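Side-chain contacts in transferrin binding protein B (Actinobacillus suis, PDB 3PQU), which is an outer-membrane lipoprotein that binds host transferrin, probably as part of bacterial iron acquisition: residues I368-V373 with F420-R425; S378-V381 with K386-V389. All blocks are in the same frame, centred on the assembly; numbering follows the deposited sequence.

Overall arrangement
Both contacts lie in the C-lobe handle domain, with their centres about 14 Å apart. Following the chain from the N terminus, strand 366-369 and the turn after it supply the first half of contact 1. Strand 376-383 comes next and pairs at once with 386-393, so contact 2 closes a short hairpin within the larger handle sheet. Strand 400-409 then leads to 413-424, where F420-R425 completes contact 1 across 46 intervening residues and ties the small 360-363/366-369 sheet to that larger one. Contact 2 is therefore nested inside the loop closed by contact 1. K379 joins the two directly, its NZ hydrogen-bonded to A371 O at 2.9 Å.

Contact 1. Residues I368-V373 with F420-R425; sequences IDLAGV and FLQGER
L370 meets F420 through one methyl branch: CD1 lies 3.9 Å from F420 CE1 and 4.2 Å from F420 CZ. The two side chains approach from opposite directions, and the methyl reaches the ring obliquely. On L370, CG is anti to the carbonyl carbon (chi1 -61°) and CD1 extends the chain, which carries this branch across to strand 413-424. The same methyl stands 4.2 Å from Q422 NE2, an apolar atom beside an amide whose nitrogen is bonded elsewhere: NE2 donates to the backbone oxygens of V360 and A358. These two bonds should restrain the amide's rotation and leave its nitrogen satisfied at a buried site.

The three touching residues are all buried, yet only 90 Å² is lost between the segments, and the nearest CA atoms, those of L370 and Q422, remain 10.9 Å apart. Side chains alone bridge that gap, with no hydrogen bond across it. Away from this apolar point the chain is exposed on both sides of L370, at D369, which ends strand 366-369, and at A371 in the loop. There D369 OD1 accepts from A371 N at 3.0 Å with an N-H...O angle of 170°, forming an Asx turn, although the donor sits well above the carboxylate plane, by 56°.

Strand 360-363 flanks the contact, its L361 touching both L370 and Q422. Strand 400-409 adds K401 against L370 and L405 against F420, so L370 links the two-stranded sheet 360-363/366-369 to the larger handle sheet.

Contact 2. Residues S378-V381 with K386-V389; sequences SKTV and KTMV
V381 and M388 form the hydrogen-bonded pair of this contact. V381 N donates to M388 O at 2.8 Å with an N-H...O angle of 166°, and M388 N returns a bond to V381 O at 2.9 Å. Next to them, T380 and V389 make the non-hydrogen-bonded pair, where V389 CA comes 3.0 Å from K379 O in a CA-H...O contact.

The side chains of T380 and V389 lie alongside each other, pointing the same way, with T380 OG1 3.9 Å from V389 CB. The other branch of T380, CG2, is anti to the backbone N and meets T387 CG2 at 3.8 Å, methyl to methyl. S378 OG extends this face, reaching V389 CG2 at 3.8 Å. On the other face, V381 CG1 makes an apolar contact with M388 CB at 4.3 Å before M388 bends away at chi2 and chi3.

Further out, E382 accepts a hydrogen bond from T387 OG1, and I368 and Q366 touch V381. Strand 400-409 pairs with the far edge of 386-393 through K408 and W406. With strand directions 169° apart and four residues between the segments, the geometry is that of an antiparallel beta hairpin, here within the C-lobe handle sheet.

Contact 1. Residues I368-V373 with F420-R425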
loop_
_atom_site.group_PDB
_atom_site.type_symbol
_atom_site.label_atom_id
_atom_site.label_comp_id
_atom_site.label_asym_id
_atom_site.label_seq_id
_atom_site.Cartn_x
_atom_site.Cartn_y
_atom_site.Cartn_z
ATOM N N ILE A 368 -11.011 -0.918 -6.771
ATOM C CA ILE A 368 -12.000 -0.658 -7.817
ATOM C C ILE A 368 -11.352 -0.715 -9.193
ATOM O O ILE A 368 -10.545 0.155 -9.543
ATOM C CB ILE A 368 -12.644 0.723 -7.641
ATOM C CG1 ILE A 368 -13.131 0.897 -6.203
ATOM C CG2 ILE A 368 -13.806 0.915 -8.624
ATOM C CD1 ILE A 368 -13.774 2.235 -5.944
ATOM N N ASP A 369 -11.705 -1.737 -9.969
ATOM C CA ASP A 369 -11.177 -1.897 -11.322
ATOM C C ASP A 369 -11.690 -0.777 -12.217
ATOM O O ASP A 369 -12.894 -0.547 -12.283
ATOM C CB ASP A 369 -11.564 -3.262 -11.898
ATOM C CG ASP A 369 -11.110 -3.447 -13.341
ATOM O OD1 ASP A 369 -10.251 -2.670 -13.824
ATOM O OD2 ASP A 369 -11.615 -4.383 -13.998
ATOM N N LEU A 370 -10.782 -0.079 -12.902
ATOM C CA LEU A 370 -11.179 1.081 -13.704
ATOM C C LEU A 370 -11.354 0.802 -15.198
ATOM O O LEU A 370 -11.819 1.664 -15.940
ATOM C CB LEU A 370 -10.178 2.219 -13.527
ATOM C CG LEU A 370 -10.012 2.771 -12.114
ATOM C CD1 LEU A 370 -8.982 3.908 -12.111
ATOM C CD2 LEU A 370 -11.353 3.249 -11.577
ATOM N N ALA A 371 -10.981 -0.392 -15.645
ATOM C CA ALA A 371 -11.046 -0.701 -17.064
ATOM C C ALA A 371 -12.470 -1.053 -17.469
ATOM O O ALA A 371 -13.299 -1.400 -16.627
ATOM C CB ALA A 371 -10.083 -1.832 -17.409
ATOM N N GLY A 372 -12.755 -0.961 -18.761
ATOM C CA GLY A 372 -14.087 -1.270 -19.244
ATOM C C GLY A 372 -14.140 -1.368 -20.755
ATOM O O GLY A 372 -13.149 -1.109 -21.441
ATOM N N VAL A 373 -15.304 -1.742 -21.270
ATOM C CA VAL A 373 -15.477 -1.978 -22.695
ATOM C C VAL A 373 -15.502 -0.675 -23.491
ATOM O O VAL A 373 -15.198 -0.671 -24.677
ATOM C CB VAL A 373 -16.769 -2.793 -22.981
ATOM C CG1 VAL A 373 -16.725 -4.132 -22.250
ATOM C CG2 VAL A 373 -18.014 -2.004 -22.576
ATOM N N PHE A 420 -9.333 12.692 -10.316
ATOM C CA PHE A 420 -8.197 11.856 -9.975
ATOM C C PHE A 420 -7.328 11.585 -11.182
ATOM O O PHE A 420 -7.769 11.673 -12.341
ATOM C CB PHE A 420 -8.633 10.535 -9.355
ATOM C CG PHE A 420 -9.250 9.587 -10.329
ATOM C CD1 PHE A 420 -8.465 8.687 -11.028
ATOM C CD2 PHE A 420 -10.618 9.588 -10.542
ATOM C CE1 PHE A 420 -9.033 7.804 -11.926
ATOM C CE2 PHE A 420 -11.195 8.708 -11.433
ATOM C CZ PHE A 420 -10.398 7.813 -12.130
ATOM N N LEU A 421 -6.080 11.254 -10.880
ATOM C CA LEU A 421 -5.072 10.924 -11.872
ATOM C C LEU A 421 -4.085 9.933 -11.272
ATOM O O LEU A 421 -3.542 10.165 -10.202
ATOM C CB LEU A 421 -4.316 12.181 -12.284
ATOM C CG LEU A 421 -3.051 11.905 -13.103
ATOM C CD1 LEU A 421 -3.380 11.790 -14.584
ATOM C CD2 LEU A 421 -2.004 12.985 -12.866
ATOM N N GLN A 422 -3.862 8.830 -11.966
ATOM C CA GLN A 422 -2.901 7.826 -11.534
ATOM C C GLN A 422 -2.073 7.414 -12.739
ATOM O O GLN A 422 -2.587 7.348 -13.860
ATOM C CB GLN A 422 -3.611 6.597 -10.939
ATOM C CG GLN A 422 -4.613 6.906 -9.825
ATOM C CD GLN A 422 -5.099 5.653 -9.096
ATOM O OE1 GLN A 422 -5.150 5.620 -7.870
ATOM N NE2 GLN A 422 -5.461 4.619 -9.854
ATOM N N GLY A 423 -0.794 7.136 -12.514
ATOM C CA GLY A 423 0.088 6.700 -13.584
ATOM C C GLY A 423 1.270 5.879 -13.097
ATOM O O GLY A 423 1.708 6.010 -11.956
ATOM N N GLU A 424 1.779 5.021 -13.972
ATOM C CA GLU A 424 2.972 4.230 -13.691
ATOM C C GLU A 424 4.142 4.832 -14.478
ATOM O O GLU A 424 4.243 4.651 -15.695
ATOM C CB GLU A 424 2.714 2.770 -14.076
ATOM C CG GLU A 424 1.418 2.224 -13.444
ATOM C CD GLU A 424 0.825 0.995 -14.157
ATOM O OE1 GLU A 424 1.549 0.292 -14.890
ATOM O OE2 GLU A 424 -0.382 0.722 -13.974
ATOM N N ARG A 425 5.003 5.564 -13.774
ATOM C CA ARG A 425 6.064 6.360 -14.400
ATOM C C ARG A 425 6.999 5.514 -15.244
ATOM O O ARG A 425 7.339 4.384 -14.880
ATOM C CB ARG A 425 6.896 7.087 -13.339
ATOM C CG ARG A 425 6.201 8.261 -12.671
ATOM C CD ARG A 425 6.323 9.511 -13.486
ATOM N NE ARG A 425 5.746 10.668 -12.805
ATOM C CZ ARG A 425 6.429 11.739 -12.407
ATOM N NH1 ARG A 425 5.788 12.733 -11.809
ATOM N NH2 ARG A 425 7.740 11.830 -12.621
#

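Contact 2. Residues S378-V381 with K386-V389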
loop_
_atom_site.group_PDB
_atom_site.type_symbol
_atom_site.label_atom_id
_atom_site.label_comp_id
_atom_site.label_asym_id
_atom_site.label_seq_id
_atom_site.Cartn_x
_atom_site.Cartn_y
_atom_site.Cartn_z
ATOM N N SER A 378 -17.914 4.097 -16.442
ATOM C CA SER A 378 -18.372 4.458 -15.109
ATOM C C SER A 378 -18.485 3.232 -14.207
ATOM O O SER A 378 -18.985 2.186 -14.621
ATOM C CB SER A 378 -19.716 5.178 -15.186
ATOM O OG SER A 378 -20.203 5.465 -13.886
ATOM N N LYS A 379 -18.019 3.373 -12.974
ATOM C CA LYS A 379 -18.094 2.298 -11.998
ATOM C C LYS A 379 -18.824 2.784 -10.753
ATOM O O LYS A 379 -18.568 3.887 -10.261
ATOM C CB LYS A 379 -16.690 1.819 -11.621
ATOM C CG LYS A 379 -15.816 1.431 -12.803
ATOM C CD LYS A 379 -16.355 0.212 -13.538
ATOM C CE LYS A 379 -15.413 -0.201 -14.660
ATOM N NZ LYS A 379 -15.861 -1.453 -15.322
ATOM N N THR A 380 -19.738 1.959 -10.255
ATOM C CA THR A 380 -20.491 2.274 -9.049
ATOM C C THR A 380 -20.313 1.149 -8.044
ATOM O O THR A 380 -20.562 -0.024 -8.342
ATOM C CB THR A 380 -21.987 2.463 -9.339
ATOM O OG1 THR A 380 -22.164 3.588 -10.207
ATOM C CG2 THR A 380 -22.755 2.698 -8.043
ATOM N N VAL A 381 -19.867 1.507 -6.852
ATOM C CA VAL A 381 -19.527 0.500 -5.875
ATOM C C VAL A 381 -19.904 0.974 -4.478
ATOM O O VAL A 381 -19.522 2.062 -4.043
ATOM C CB VAL A 381 -18.034 0.132 -5.970
ATOM C CG1 VAL A 381 -17.174 1.363 -5.770
ATOM C CG2 VAL A 381 -17.681 -0.969 -4.975
ATOM N N LYS A 386 -20.686 4.345 1.880
ATOM C CA LYS A 386 -20.680 5.316 0.787
ATOM C C LYS A 386 -20.802 4.675 -0.590
ATOM O O LYS A 386 -20.040 3.779 -0.946
ATOM C CB LYS A 386 -19.415 6.176 0.848
ATOM C CG LYS A 386 -19.288 6.993 2.122
ATOM C CD LYS A 386 -17.841 7.086 2.573
ATOM C CE LYS A 386 -17.276 5.706 2.880
ATOM N NZ LYS A 386 -15.903 5.775 3.455
ATOM N N THR A 387 -21.776 5.134 -1.364
ATOM C CA THR A 387 -21.879 4.704 -2.744
ATOM C C THR A 387 -20.939 5.556 -3.568
ATOM O O THR A 387 -21.223 6.722 -3.856
ATOM C CB THR A 387 -23.292 4.861 -3.301
ATOM O OG1 THR A 387 -24.170 3.943 -2.640
ATOM C CG2 THR A 387 -23.290 4.562 -4.788
ATOM N N MET A 388 -19.806 4.977 -3.934
ATOM C CA MET A 388 -18.832 5.709 -4.713
ATOM C C MET A 388 -19.025 5.408 -6.188
ATOM O O MET A 388 -19.308 4.274 -6.582
ATOM C CB MET A 388 -17.407 5.367 -4.267
ATOM C CG MET A 388 -17.149 5.621 -2.792
ATOM S SD MET A 388 -17.368 7.350 -2.332
ATOM C CE MET A 388 -16.260 8.145 -3.492
ATOM N N VAL A 389 -18.890 6.447 -6.996
ATOM C CA VAL A 389 -18.899 6.296 -8.440
ATOM C C VAL A 389 -17.683 6.984 -9.090
ATOM O O VAL A 389 -17.341 8.132 -8.783
ATOM C CB VAL A 389 -20.228 6.783 -9.051
ATOM C CG1 VAL A 389 -20.767 7.961 -8.269
ATOM C CG2 VAL A 389 -20.045 7.127 -10.520
#